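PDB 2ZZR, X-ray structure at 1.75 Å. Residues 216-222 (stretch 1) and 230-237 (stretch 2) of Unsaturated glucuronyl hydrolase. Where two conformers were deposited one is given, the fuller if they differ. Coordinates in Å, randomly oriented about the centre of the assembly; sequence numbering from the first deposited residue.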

# COMPACT_ATOMS: atom_id res chain seq x y z
N ALA A 216 -6.38 -5.93 -12.60
CA ALA A 216 -4.93 -5.87 -12.49
C ALA A 216 -4.29 -7.25 -12.59
O ALA A 216 -4.76 -8.20 -11.97
N PHE A 217 -3.22 -7.33 -13.38
CA PHE A 217 -2.25 -8.42 -13.27
C PHE A 217 -1.43 -8.19 -12.00
O PHE A 217 -1.34 -7.07 -11.51
N HIS A 218 -0.82 -9.25 -11.49
CA HIS A 218 0.16 -9.13 -10.42
C HIS A 218 1.51 -8.79 -11.03
O HIS A 218 2.20 -7.87 -10.57
N THR A 219 1.87 -9.53 -12.07
CA THR A 219 3.18 -9.48 -12.70
C THR A 219 3.04 -9.19 -14.19
O THR A 219 2.07 -9.63 -14.82
N PHE A 220 4.00 -8.46 -14.75
CA PHE A 220 4.05 -8.30 -16.20
C PHE A 220 5.46 -8.45 -16.72
O PHE A 220 6.38 -7.76 -16.27
N TYR A 221 5.63 -9.35 -17.69
CA TYR A 221 6.93 -9.66 -18.27
C TYR A 221 7.25 -8.82 -19.50
O TYR A 221 6.37 -8.49 -20.28
N PHE A 222 8.53 -8.51 -19.66
CA PHE A 222 9.04 -7.80 -20.82
C PHE A 222 10.13 -8.62 -21.50
O PHE A 222 10.69 -9.54 -20.90
N LEU A 230 5.49 -8.41 -23.00
CA LEU A 230 5.22 -9.78 -23.41
C LEU A 230 3.88 -10.32 -22.91
O LEU A 230 2.97 -10.54 -23.72
N LYS A 231 3.76 -10.53 -21.60
CA LYS A 231 2.54 -11.08 -21.02
C LYS A 231 2.39 -10.79 -19.53
O LYS A 231 3.37 -10.61 -18.81
N GLY A 232 1.13 -10.70 -19.10
CA GLY A 232 0.81 -10.52 -17.69
C GLY A 232 0.48 -11.84 -17.04
O GLY A 232 -0.02 -12.76 -17.70
N VAL A 233 0.75 -11.94 -15.74
CA VAL A 233 0.45 -13.15 -14.96
C VAL A 233 -0.33 -12.77 -13.70
O VAL A 233 0.09 -11.88 -12.95
N THR A 234 -1.45 -13.45 -13.48
CA THR A 234 -2.35 -13.20 -12.34
C THR A 234 -1.99 -14.02 -11.09
O THR A 234 -2.74 -14.91 -10.66
N ARG A 235 -0.84 -13.69 -10.51
CA ARG A 235 -0.31 -14.40 -9.34
C ARG A 235 -1.03 -14.00 -8.04
O ARG A 235 -1.46 -12.86 -7.87
N GLN A 236 -1.16 -14.97 -7.13
CA GLN A 236 -1.74 -14.74 -5.80
C GLN A 236 -3.27 -14.78 -5.76
O GLN A 236 -3.86 -14.85 -4.67
N GLY A 237 -3.91 -14.76 -6.92
CA GLY A 237 -5.36 -14.87 -7.00
C GLY A 237 -5.82 -16.32 -7.00
O GLY A 237 -5.00 -17.22 -7.15

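The two stretches pair as antiparallel strands, 219-222 against 230-233, and bury 659 Å² between them. Backbone bonds fix the spacing: Val233 N donates to Thr219 O at 2.8 Å, and Tyr221 N donates to Lys231 O at 2.8 Å. The side-chain contacts described here are apolar and ring contacts.

His218 has the most area covered by the opposite stretch. Its CB points toward that stretch, with chi1 in t. The face of its ring lies against Arg235, whose CB sits 3.9 Å from the ring centroid of His218. Arg235 also points toward its partner stretch and has chi1, chi2 and chi3 all in t. The backbone of His218 is held as well: His218 N donates to Val233 O at 3.1 Å, an acceptor shared with Thr219 N, also at 3.1 Å.

Leu230 comes next. It adopts m for chi1 and t for chi2, and its CB points sideways. Leu230 CD1 reaches Phe222 O at 3.6 Å, while Leu230 CB lies 4.4 Å from Tyr221 CB.

Val233, chi1 t, shares a sheet face with Thr219, Tyr221 and Lys231. Val233 CG2 meets the edge of the Tyr221 ring, 3.6 Å from Tyr221 CE1. Tyr221 has chi1 in m.

Gly232 leaves room for two aromatic rings. Phe217, chi1 m, lays its ring over the glycine, with Gly232 CA 3.5 Å from the Phe217 ring centroid and almost on the ring normal. A CB on Gly232 would lie 2.2 Å from Phe217 CD1, a clash. Phe220, chi1 t, has its CB on the face where a Gly232 CB would point, but the end of its ring comes nearer the other strand; Phe220 CE1 is 3.4 Å from Gly232 N, which lies over the ring face. Thr234, chi1 p, adds its methyl, with Thr234 CG2 3.6 Å from Phe217 CD2.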

# COMPACT_ATOMS: atom_id res chain seq x y z
CB ALA A 216 -4.54 -5.22 -11.16
CB PHE A 217 -1.29 -8.44 -14.45
CG PHE A 217 -1.88 -8.96 -15.73
CD1 PHE A 217 -1.91 -8.16 -16.87
CD2 PHE A 217 -2.37 -10.27 -15.82
CE1 PHE A 217 -2.43 -8.64 -18.07
CE2 PHE A 217 -2.91 -10.75 -17.01
CZ PHE A 217 -2.93 -9.94 -18.14
CB HIS A 218 0.23 -10.46 -9.64
CG HIS A 218 1.41 -10.56 -8.71
ND1 HIS A 218 1.31 -10.32 -7.35
CD2 HIS A 218 2.70 -10.90 -8.93
CE1 HIS A 218 2.49 -10.49 -6.79
NE2 HIS A 218 3.35 -10.85 -7.73
CB THR A 219 3.90 -10.85 -12.50
OG1 THR A 219 4.19 -11.05 -11.12
CG2 THR A 219 5.20 -10.92 -13.28
CB PHE A 220 3.44 -6.96 -16.67
CG PHE A 220 2.92 -7.02 -18.08
CD1 PHE A 220 1.57 -7.27 -18.32
CD2 PHE A 220 3.78 -6.87 -19.16
CE1 PHE A 220 1.08 -7.35 -19.63
CE2 PHE A 220 3.30 -6.96 -20.47
CZ PHE A 220 1.96 -7.20 -20.70
CB TYR A 221 6.98 -11.14 -18.69
CG TYR A 221 7.12 -12.09 -17.53
CD1 TYR A 221 6.00 -12.58 -16.87
CD2 TYR A 221 8.38 -12.50 -17.09
CE1 TYR A 221 6.13 -13.47 -15.80
CE2 TYR A 221 8.52 -13.38 -16.02
CZ TYR A 221 7.40 -13.86 -15.38
OH TYR A 221 7.54 -14.73 -14.33
CB PHE A 222 9.58 -6.43 -20.40
CG PHE A 222 8.51 -5.48 -19.93
CD1 PHE A 222 8.00 -5.57 -18.63
CD2 PHE A 222 8.00 -4.51 -20.79
CE1 PHE A 222 7.00 -4.70 -18.20
CE2 PHE A 222 7.00 -3.64 -20.36
CZ PHE A 222 6.50 -3.73 -19.06
CB LEU A 230 6.37 -10.72 -23.03
CG LEU A 230 7.70 -10.54 -23.79
CD1 LEU A 230 8.76 -11.46 -23.21
CD2 LEU A 230 7.53 -10.78 -25.29
CB LYS A 231 2.43 -12.59 -21.27
CG LYS A 231 3.64 -13.41 -20.80
CD LYS A 231 3.59 -14.84 -21.35
CE LYS A 231 3.80 -14.88 -22.87
NZ LYS A 231 5.18 -14.49 -23.30
CB VAL A 233 1.75 -13.93 -14.58
CG1 VAL A 233 1.40 -15.23 -13.86
CG2 VAL A 233 2.58 -14.24 -15.83
CB THR A 234 -3.84 -13.45 -12.71
OG1 THR A 234 -4.00 -14.81 -13.15
CG2 THR A 234 -4.29 -12.51 -13.82
CB ARG A 235 1.20 -14.13 -9.24
CG ARG A 235 1.91 -14.74 -8.05
CD ARG A 235 3.42 -14.53 -8.16
NE ARG A 235 4.06 -14.49 -6.85
CZ ARG A 235 4.51 -15.56 -6.19
NH1 ARG A 235 4.39 -16.77 -6.71
NH2 ARG A 235 5.08 -15.40 -5.00
CB GLN A 236 -1.19 -13.46 -5.16
CG GLN A 236 0.26 -13.60 -4.68
CD GLN A 236 0.68 -12.53 -3.70
OE1 GLN A 236 0.09 -12.36 -2.63
NE2 GLN A 236 1.74 -11.81 -4.05